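Local coordinates for protein monomethylamine methyltransferase MtmB1 (Methanosarcina barkeri, PDB 1NTH) that catalyses the transfer of the methyl group of monomethylamine to the corrinoid cofactor of its partner protein MtmC, a step in methanogenesis from methylamine, at residues 446-449 and 450-454; 422-425 and 426-429; 21-24 and 25-28. All blocks are in the same frame, centred on the assembly; numbering follows the deposited sequence. Where two conformers were deposited one is given.

Contact 1: 446-449 and 450-454; sequences GARK and KLEDL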
ATOM      1  N   GLY A 446      38.528  28.313  -6.767  1.00 25.24           N
ATOM      2  CA  GLY A 446      39.131  29.078  -7.841  1.00 25.35           C
ATOM      3  C   GLY A 446      38.138  29.408  -8.937  1.00 26.47           C
ATOM      4  O   GLY A 446      38.097  30.534  -9.434  1.00 26.45           O
ATOM      5  N   ALA A 447      37.334  28.419  -9.315  1.00 25.08           N
ATOM      6  CA  ALA A 447      36.339  28.610 -10.363  1.00 24.39           C
ATOM      7  C   ALA A 447      35.260  29.589  -9.910  1.00 23.33           C
ATOM      8  O   ALA A 447      34.839  30.462 -10.670  1.00 23.87           O
ATOM      9  CB  ALA A 447      35.710  27.268 -10.732  1.00 23.88           C
ATOM     10  N   ARG A 448      34.821  29.441  -8.665  1.00 24.42           N
ATOM     11  CA  ARG A 448      33.789  30.306  -8.111  1.00 25.21           C
ATOM     12  C   ARG A 448      34.267  31.754  -8.108  1.00 25.82           C
ATOM     13  O   ARG A 448      33.508  32.670  -8.424  1.00 25.47           O
ATOM     14  CB  ARG A 448      33.459  29.867  -6.684  1.00 28.17           C
ATOM     15  CG  ARG A 448      32.108  30.331  -6.168  1.00 32.53           C
ATOM     16  CD  ARG A 448      31.942  29.907  -4.716  1.00 35.89           C
ATOM     17  NE  ARG A 448      30.547  29.866  -4.281  1.00 37.90           N
ATOM     18  CZ  ARG A 448      30.024  30.669  -3.361  1.00 38.75           C
ATOM     19  NH1 ARG A 448      30.778  31.590  -2.775  1.00 39.48           N
ATOM     20  NH2 ARG A 448      28.752  30.536  -3.013  1.00 39.39           N
ATOM     21  N   LYS A 449      35.533  31.951  -7.753  1.00 25.83           N
ATOM     22  CA  LYS A 449      36.111  33.289  -7.709  1.00 26.80           C
ATOM     23  C   LYS A 449      36.069  33.953  -9.080  1.00 25.91           C
ATOM     24  O   LYS A 449      35.750  35.135  -9.194  1.00 26.79           O
ATOM     25  CB  LYS A 449      37.555  33.226  -7.203  1.00 28.71           C
ATOM     26  CG  LYS A 449      38.267  34.574  -7.178  1.00 33.48           C
ATOM     27  CD  LYS A 449      37.501  35.596  -6.351  1.00 36.54           C
ATOM     28  CE  LYS A 449      38.181  36.957  -6.388  1.00 40.17           C
ATOM     29  NZ  LYS A 449      39.561  36.898  -5.832  1.00 42.23           N
ATOM     30  N   LYS A 450      36.388  33.192 -10.123  1.00 25.45           N
ATOM     31  CA  LYS A 450      36.372  33.731 -11.476  1.00 25.58           C
ATOM     32  C   LYS A 450      34.961  34.125 -11.890  1.00 25.71           C
ATOM     33  O   LYS A 450      34.767  35.116 -12.593  1.00 25.22           O
ATOM     34  CB  LYS A 450      36.950  32.718 -12.466  1.00 26.68           C
ATOM     35  CG  LYS A 450      38.451  32.534 -12.320  1.00 29.16           C
ATOM     36  CD  LYS A 450      39.044  31.722 -13.458  1.00 29.90           C
ATOM     37  CE  LYS A 450      40.557  31.642 -13.321  1.00 31.81           C
ATOM     38  NZ  LYS A 450      41.192  30.954 -14.477  1.00 33.73           N
ATOM     39  N   LEU A 451      33.975  33.350 -11.453  1.00 24.63           N
ATOM     40  CA  LEU A 451      32.589  33.652 -11.785  1.00 24.69           C
ATOM     41  C   LEU A 451      32.150  34.930 -11.080  1.00 25.21           C
ATOM     42  O   LEU A 451      31.400  35.731 -11.635  1.00 25.16           O
ATOM     43  CB  LEU A 451      31.684  32.481 -11.388  1.00 24.32           C
ATOM     44  CG  LEU A 451      31.877  31.201 -12.210  1.00 24.19           C
ATOM     45  CD1 LEU A 451      31.065  30.067 -11.601  1.00 24.85           C
ATOM     46  CD2 LEU A 451      31.455  31.448 -13.655  1.00 24.60           C
ATOM     47  N   GLU A 452      32.619  35.124  -9.853  1.00 26.58           N
ATOM     48  CA  GLU A 452      32.270  36.325  -9.104  1.00 28.04           C
ATOM     49  C   GLU A 452      32.880  37.548  -9.779  1.00 29.00           C
ATOM     50  O   GLU A 452      32.254  38.606  -9.849  1.00 28.30           O
ATOM     51  CB  GLU A 452      32.769  36.223  -7.662  1.00 29.53           C
ATOM     52  CG  GLU A 452      32.138  35.084  -6.879  1.00 33.26           C
ATOM     53  CD  GLU A 452      32.585  35.050  -5.431  1.00 35.28           C
ATOM     54  OE1 GLU A 452      33.810  35.054  -5.186  1.00 36.09           O
ATOM     55  OE2 GLU A 452      31.712  35.014  -4.539  1.00 37.02           O
ATOM     56  N   ASP A 453      34.101  37.402 -10.283  1.00 29.76           N
ATOM     57  CA  ASP A 453      34.764  38.512 -10.954  1.00 31.63           C
ATOM     58  C   ASP A 453      34.013  38.900 -12.222  1.00 32.13           C
ATOM     59  O   ASP A 453      34.096  40.043 -12.670  1.00 32.19           O
ATOM     60  CB  ASP A 453      36.215  38.158 -11.296  1.00 33.41           C
ATOM     61  CG  ASP A 453      37.079  37.978 -10.061  1.00 35.51           C
ATOM     62  OD1 ASP A 453      36.744  38.562  -9.007  1.00 37.23           O
ATOM     63  OD2 ASP A 453      38.103  37.267 -10.146  1.00 37.30           O
ATOM     64  N   LEU A 454      33.279  37.953 -12.799  1.00 31.43           N
ATOM     65  CA  LEU A 454      32.512  38.231 -14.009  1.00 31.43           C
ATOM     66  C   LEU A 454      31.189  38.920 -13.689  1.00 30.88           C
ATOM     67  O   LEU A 454      30.531  39.457 -14.579  1.00 32.37           O
ATOM     68  CB  LEU A 454      32.248  36.941 -14.792  1.00 31.80           C
ATOM     69  CG  LEU A 454      33.469  36.285 -15.442  1.00 32.56           C
ATOM     70  CD1 LEU A 454      33.039  35.030 -16.186  1.00 33.48           C
ATOM     71  CD2 LEU A 454      34.130  37.269 -16.399  1.00 33.76           C
TER
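Lys-449 lies over Asp-453, one helical turn further on. Its CB sits against the backbone N of Lys-450, and CG begins to near Asp-453 OD2. The chain bends at chi2 (56°), which brings CD and CE toward the acids of the next turn, and bends again at chi4. CD is near both acids, 3.9 Å from Glu-452 OE1 and slightly further from Asp-453 OD1. CE makes the closest approach to a carboxylate, 3.4 Å from Asp-453 OD1. Lys-449 NZ stops 4.6 Å from Asp-453 OD1, beyond a salt bridge, though the opposite charges probably still attract. Beneath this pair, Asp-453 N donates to Lys-449 O at 3.0 Å.

Arg-448 and Glu-452 form a second pair. Arg-448 NH1 and Glu-452 OE2 make a long salt bridge of 4.0 Å. The oxygen lies well out of the guanidinium plane, so only the charges meet. The firmer partner of Arg-448 is Glu-388, which binds NH2.

Both pairs ride on the C-terminal helix 438-454. Its buried side, with Ala-447 and Leu-451, packs on helices 343-359 and 380-393. Leu-451 also touches Leu-408 of helix 398-410, and Lys-450 bridges to Glu-343.

Contact 2: 422-425 and 426-429; sequences GKTF and QECY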
ATOM      1  N   GLY A 422      40.999  15.472 -16.231  1.00 25.29           N
ATOM      2  CA  GLY A 422      40.414  15.426 -14.904  1.00 25.71           C
ATOM      3  C   GLY A 422      40.674  14.122 -14.177  1.00 25.90           C
ATOM      4  O   GLY A 422      41.475  13.297 -14.618  1.00 25.58           O
ATOM      5  N   LYS A 423      39.971  13.929 -13.065  1.00 25.54           N
ATOM      6  CA  LYS A 423      40.145  12.736 -12.251  1.00 25.48           C
ATOM      7  C   LYS A 423      38.870  11.937 -12.046  1.00 24.43           C
ATOM      8  O   LYS A 423      37.766  12.435 -12.265  1.00 23.11           O
ATOM      9  CB  LYS A 423      40.707  13.132 -10.884  1.00 28.75           C
ATOM     10  CG  LYS A 423      42.060  13.821 -10.953  1.00 31.88           C
ATOM     11  CD  LYS A 423      42.603  14.108  -9.568  1.00 35.19           C
ATOM     12  CE  LYS A 423      44.007  14.691  -9.638  1.00 37.79           C
ATOM     13  NZ  LYS A 423      44.586  14.881  -8.280  1.00 40.36           N
ATOM     14  N   THR A 424      39.035  10.687 -11.627  1.00 23.16           N
ATOM     15  CA  THR A 424      37.898   9.820 -11.357  1.00 22.83           C
ATOM     16  C   THR A 424      37.419  10.127  -9.947  1.00 22.74           C
ATOM     17  O   THR A 424      38.105  10.803  -9.178  1.00 22.08           O
ATOM     18  CB  THR A 424      38.284   8.330 -11.399  1.00 24.04           C
ATOM     19  OG1 THR A 424      39.293   8.072 -10.415  1.00 23.59           O
ATOM     20  CG2 THR A 424      38.798   7.942 -12.777  1.00 25.10           C
ATOM     21  N   PHE A 425      36.235   9.624  -9.619  1.00 21.25           N
ATOM     22  CA  PHE A 425      35.645   9.807  -8.302  1.00 21.57           C
ATOM     23  C   PHE A 425      36.626   9.344  -7.223  1.00 21.41           C
ATOM     24  O   PHE A 425      36.824  10.021  -6.213  1.00 21.67           O
ATOM     25  CB  PHE A 425      34.351   8.984  -8.219  1.00 21.07           C
ATOM     26  CG  PHE A 425      33.754   8.909  -6.839  1.00 22.44           C
ATOM     27  CD1 PHE A 425      33.150  10.018  -6.263  1.00 23.41           C
ATOM     28  CD2 PHE A 425      33.775   7.711  -6.127  1.00 23.62           C
ATOM     29  CE1 PHE A 425      32.568   9.937  -4.994  1.00 23.17           C
ATOM     30  CE2 PHE A 425      33.198   7.619  -4.861  1.00 24.93           C
ATOM     31  CZ  PHE A 425      32.593   8.736  -4.294  1.00 23.38           C
ATOM     32  N   GLN A 426      37.241   8.189  -7.453  1.00 21.10           N
ATOM     33  CA  GLN A 426      38.180   7.613  -6.499  1.00 22.28           C
ATOM     34  C   GLN A 426      39.411   8.484  -6.259  1.00 23.99           C
ATOM     35  O   GLN A 426      40.032   8.403  -5.200  1.00 23.62           O
ATOM     36  CB  GLN A 426      38.639   6.227  -6.967  1.00 22.01           C
ATOM     37  CG  GLN A 426      37.554   5.151  -7.027  1.00 22.56           C
ATOM     38  CD  GLN A 426      36.851   5.065  -8.377  1.00 22.18           C
ATOM     39  OE1 GLN A 426      36.369   3.999  -8.767  1.00 24.37           O
ATOM     40  NE2 GLN A 426      36.779   6.183  -9.086  1.00 21.99           N
ATOM     41  N   GLU A 427      39.754   9.315  -7.238  1.00 24.20           N
ATOM     42  CA  GLU A 427      40.927  10.174  -7.130  1.00 26.11           C
ATOM     43  C   GLU A 427      40.684  11.538  -6.489  1.00 26.14           C
ATOM     44  O   GLU A 427      41.574  12.075  -5.832  1.00 28.21           O
ATOM     45  CB  GLU A 427      41.556  10.375  -8.514  1.00 27.78           C
ATOM     46  CG  GLU A 427      41.969   9.083  -9.202  1.00 32.78           C
ATOM     47  CD  GLU A 427      42.563   9.310 -10.584  1.00 36.39           C
ATOM     48  OE1 GLU A 427      41.883   9.910 -11.445  1.00 34.53           O
ATOM     49  OE2 GLU A 427      43.714   8.882 -10.810  1.00 40.54           O
ATOM     50  N   CYS A 428      39.494  12.107  -6.669  1.00 24.49           N
ATOM     51  CA  CYS A 428      39.224  13.422  -6.091  1.00 24.00           C
ATOM     52  C   CYS A 428      38.244  13.415  -4.921  1.00 23.26           C
ATOM     53  O   CYS A 428      37.813  14.471  -4.455  1.00 23.44           O
ATOM     54  CB  CYS A 428      38.755  14.395  -7.175  1.00 24.87           C
ATOM     55  SG  CYS A 428      37.269  13.904  -8.060  1.00 26.28           S
ATOM     56  N   TYR A 429      37.900  12.221  -4.453  1.00 23.19           N
ATOM     57  CA  TYR A 429      37.010  12.054  -3.307  1.00 22.92           C
ATOM     58  C   TYR A 429      37.596  10.998  -2.385  1.00 24.16           C
ATOM     59  O   TYR A 429      38.350  10.126  -2.821  1.00 24.07           O
ATOM     60  CB  TYR A 429      35.623  11.548  -3.730  1.00 21.76           C
ATOM     61  CG  TYR A 429      34.556  12.603  -3.908  1.00 19.50           C
ATOM     62  CD1 TYR A 429      34.617  13.510  -4.962  1.00 19.83           C
ATOM     63  CD2 TYR A 429      33.464  12.671  -3.038  1.00 19.76           C
ATOM     64  CE1 TYR A 429      33.619  14.459  -5.155  1.00 21.00           C
ATOM     65  CE2 TYR A 429      32.458  13.619  -3.219  1.00 18.74           C
ATOM     66  CZ  TYR A 429      32.543  14.508  -4.282  1.00 20.15           C
ATOM     67  OH  TYR A 429      31.550  15.437  -4.490  1.00 20.63           O
TER
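Thr-424 and Glu-427 hold each other at the start of the short helix 425-428. Thr-424 N donates to Glu-427 OE1 at 3.0 Å, and the bond is nearly straight, at 170°. The carboxylate oxygen uses its anti lone pair, the one away from OE2. In return, Glu-427 N makes a weak bond to Thr-424 OG1 at 3.4 Å. The Thr-424 chi1 of 60° sets OG1 between its own backbone N and carbonyl carbon, facing the first turn. Thr-424 O takes two backbone donors. Cys-428 N approaches nearly along the C=O axis, while Glu-427 N, 2.9 Å away, stands above the carbonyl plane.

The tight part is on the buried side. Here Phe-425 and Tyr-429 bring their rings together at an oblique 32°, with centroids 5.0 Å apart. Phe-425 CE1 lies over one face of the Tyr-429 ring and is 3.5 Å from Tyr-429 CD2. Tyr-429 CB sits over a face of the Phe-425 ring, a CH-pi contact at 4.1 Å from its centroid. Pro-142, Val-143 and Ser-146 of helix 140-148 pack against Phe-425, and Ser-146 also touches Tyr-429.

The looser side is formed by Lys-423 and the exposed Glu-427. Their chains cross at about a right angle, and Lys-423 CB is 3.5 Å from Glu-427 OE1. The lysine amine does not pair with this acid. NZ runs on to a salt bridge with Glu-439, at the start of the C-terminal helix.

The reciprocal bonding of Thr-424 and Glu-427 is a capping box, with Thr-424 as N-cap. It closes the start of a short helix that leads directly into strand 429-430.

Contact 3: 21-24 and 25-28; sequences KCTQ and DDWD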
ATOM      1  N   LYS A  21       7.564   5.944 -48.174  1.00 27.98           N
ATOM      2  CA  LYS A  21       8.835   5.229 -48.097  1.00 30.26           C
ATOM      3  C   LYS A  21       9.943   6.239 -48.366  1.00 30.28           C
ATOM      4  O   LYS A  21       9.788   7.132 -49.200  1.00 31.47           O
ATOM      5  CB  LYS A  21       8.890   4.109 -49.137  1.00 32.35           C
ATOM      6  CG  LYS A  21       9.391   2.780 -48.584  0.50 34.98           C
ATOM      7  CD  LYS A  21      10.871   2.849 -48.272  0.50 36.56           C
ATOM      8  CE  LYS A  21      11.426   1.519 -47.806  0.50 38.28           C
ATOM      9  NZ  LYS A  21      12.901   1.639 -47.649  0.50 40.25           N
ATOM     10  N   CYS A  22      11.067   6.085 -47.679  1.00 29.69           N
ATOM     11  CA  CYS A  22      12.169   7.023 -47.821  1.00 30.41           C
ATOM     12  C   CYS A  22      13.440   6.419 -47.222  1.00 29.56           C
ATOM     13  O   CYS A  22      13.381   5.757 -46.188  1.00 30.91           O
ATOM     14  CB  CYS A  22      11.767   8.316 -47.095  1.00 33.01           C
ATOM     15  SG  CYS A  22      13.041   9.534 -46.771  1.00 34.89           S
ATOM     16  N   THR A  23      14.586   6.618 -47.873  1.00 27.45           N
ATOM     17  CA  THR A  23      15.836   6.082 -47.340  1.00 26.12           C
ATOM     18  C   THR A  23      16.302   7.031 -46.245  1.00 24.14           C
ATOM     19  O   THR A  23      15.904   8.196 -46.222  1.00 23.54           O
ATOM     20  CB  THR A  23      16.942   5.986 -48.414  1.00 27.15           C
ATOM     21  OG1 THR A  23      17.366   7.302 -48.786  1.00 28.13           O
ATOM     22  CG2 THR A  23      16.428   5.251 -49.644  1.00 28.07           C
ATOM     23  N   GLN A  24      17.144   6.546 -45.341  1.00 24.25           N
ATOM     24  CA  GLN A  24      17.618   7.398 -44.262  1.00 25.03           C
ATOM     25  C   GLN A  24      18.500   8.519 -44.802  1.00 25.10           C
ATOM     26  O   GLN A  24      18.559   9.603 -44.222  1.00 23.15           O
ATOM     27  CB  GLN A  24      18.365   6.579 -43.202  1.00 26.81           C
ATOM     28  CG  GLN A  24      18.570   7.349 -41.899  1.00 30.18           C
ATOM     29  CD  GLN A  24      18.859   6.454 -40.703  1.00 32.14           C
ATOM     30  OE1 GLN A  24      19.039   6.939 -39.586  1.00 31.92           O
ATOM     31  NE2 GLN A  24      18.903   5.146 -40.932  1.00 34.58           N
ATOM     32  N   ASP A  25      19.182   8.267 -45.915  1.00 24.14           N
ATOM     33  CA  ASP A  25      20.024   9.298 -46.514  1.00 24.59           C
ATOM     34  C   ASP A  25      19.152  10.393 -47.114  1.00 22.70           C
ATOM     35  O   ASP A  25      19.509  11.573 -47.064  1.00 22.97           O
ATOM     36  CB  ASP A  25      20.931   8.702 -47.595  1.00 27.27           C
ATOM     37  CG  ASP A  25      22.232   8.160 -47.033  1.00 31.20           C
ATOM     38  OD1 ASP A  25      22.400   8.177 -45.796  1.00 32.64           O
ATOM     39  OD2 ASP A  25      23.091   7.719 -47.828  1.00 34.06           O
ATOM     40  N   ASP A  26      18.013  10.009 -47.688  1.00 21.84           N
ATOM     41  CA  ASP A  26      17.109  11.000 -48.266  1.00 23.24           C
ATOM     42  C   ASP A  26      16.616  11.912 -47.153  1.00 22.39           C
ATOM     43  O   ASP A  26      16.372  13.098 -47.366  1.00 21.87           O
ATOM     44  CB  ASP A  26      15.893  10.343 -48.928  1.00 26.44           C
ATOM     45  CG  ASP A  26      16.232   9.653 -50.240  1.00 31.67           C
ATOM     46  OD1 ASP A  26      17.101  10.154 -50.984  1.00 29.02           O
ATOM     47  OD2 ASP A  26      15.603   8.611 -50.530  1.00 34.69           O
ATOM     48  N   TRP A  27      16.469  11.346 -45.961  1.00 21.54           N
ATOM     49  CA  TRP A  27      15.997  12.113 -44.819  1.00 21.03           C
ATOM     50  C   TRP A  27      17.091  13.004 -44.242  1.00 19.81           C
ATOM     51  O   TRP A  27      16.908  14.216 -44.118  1.00 20.68           O
ATOM     52  CB  TRP A  27      15.470  11.163 -43.734  1.00 19.98           C
ATOM     53  CG  TRP A  27      14.795  11.862 -42.581  1.00 18.65           C
ATOM     54  CD1 TRP A  27      15.317  12.095 -41.337  1.00 19.90           C
ATOM     55  CD2 TRP A  27      13.466  12.397 -42.566  1.00 17.72           C
ATOM     56  NE1 TRP A  27      14.388  12.738 -40.548  1.00 17.21           N
ATOM     57  CE2 TRP A  27      13.246  12.934 -41.277  1.00 18.28           C
ATOM     58  CE3 TRP A  27      12.439  12.472 -43.516  1.00 18.54           C
ATOM     59  CZ2 TRP A  27      12.036  13.540 -40.915  1.00 18.27           C
ATOM     60  CZ3 TRP A  27      11.235  13.074 -43.157  1.00 20.20           C
ATOM     61  CH2 TRP A  27      11.046  13.600 -41.864  1.00 20.02           C
ATOM     62  N   ASP A  28      18.232  12.403 -43.915  1.00 19.86           N
ATOM     63  CA  ASP A  28      19.351  13.125 -43.313  1.00 20.43           C
ATOM     64  C   ASP A  28      20.094  14.102 -44.209  1.00 20.87           C
ATOM     65  O   ASP A  28      20.512  15.165 -43.757  1.00 21.34           O
ATOM     66  CB  ASP A  28      20.400  12.154 -42.772  1.00 21.07           C
ATOM     67  CG  ASP A  28      19.828  11.146 -41.806  1.00 24.11           C
ATOM     68  OD1 ASP A  28      18.841  11.474 -41.113  1.00 23.85           O
ATOM     69  OD2 ASP A  28      20.385  10.030 -41.733  1.00 24.46           O
TER
HETATM   70  O   HOH W   1      21.797   8.839 -39.618  1.00 34.66           O
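The backbone passes from an extended form at Cys-22 and Thr-23 into helix at Gln-24, and the first turn closes as Trp-27 N donates to Thr-23 O and Asp-28 N to Gln-24 O, the latter at 2.8 Å and 174°. Thr-23 is the N-cap. Asp-26 N donates to its OG1 at 3.0 Å. The return bond, from Thr-23 N to Asp-26 OD2, is weak at 3.5 Å. Together they make a capping box. Asp-26 OD2 also lies 2.8 Å from Thr-23 OG1.

Gln-24 and Asp-28, one turn apart, also meet. Gln-24 CG is 3.2 Å from Asp-28 OD2, and the amide and carboxylate planes stand 61° apart. A water links their ends. It donates to Asp-28 OD2 at 2.8 Å and more weakly to Gln-24 OE1. Lys-237 NZ joins them too, through a salt bridge to Asp-28 OD1 and a hydrogen bond to Gln-24 OE1.

On the buried side, Cys-22 SG is 3.7 Å from Asp-26 CB and lies near the plane of the Trp-27 ring, at its edge. That ring meets Tyr-76 of strand 75-77 and touches Ile-83 of strand 82-84, while NE1 donates to Glu-235 O. The start of helix 24-42 thus packs against the small mixed sheet that includes strands 20-21 and 237-238.

How the contacts relate
Contact 3 comes first along the chain, where strand 20-21 gives way to helix 24-42. Contacts 2 and 1 follow near the C-terminus, at the start of helix 425-428 and within helix 438-454. The centres of contacts 1 and 2 are about 23 Å apart, and their nearest atoms about 13 Å. Contact 3 is remote, its centre about 48 Å from that of contact 1 and on the opposite side of the chain's centre. None of the three touches another. All lie toward the outside of the TIM-barrel chain: contact 3 beside the small mixed sheet, the other two in the C-terminal part of the chain. Contacts 2 and 3 both cap helix starts, whereas contact 1 lies within a helix.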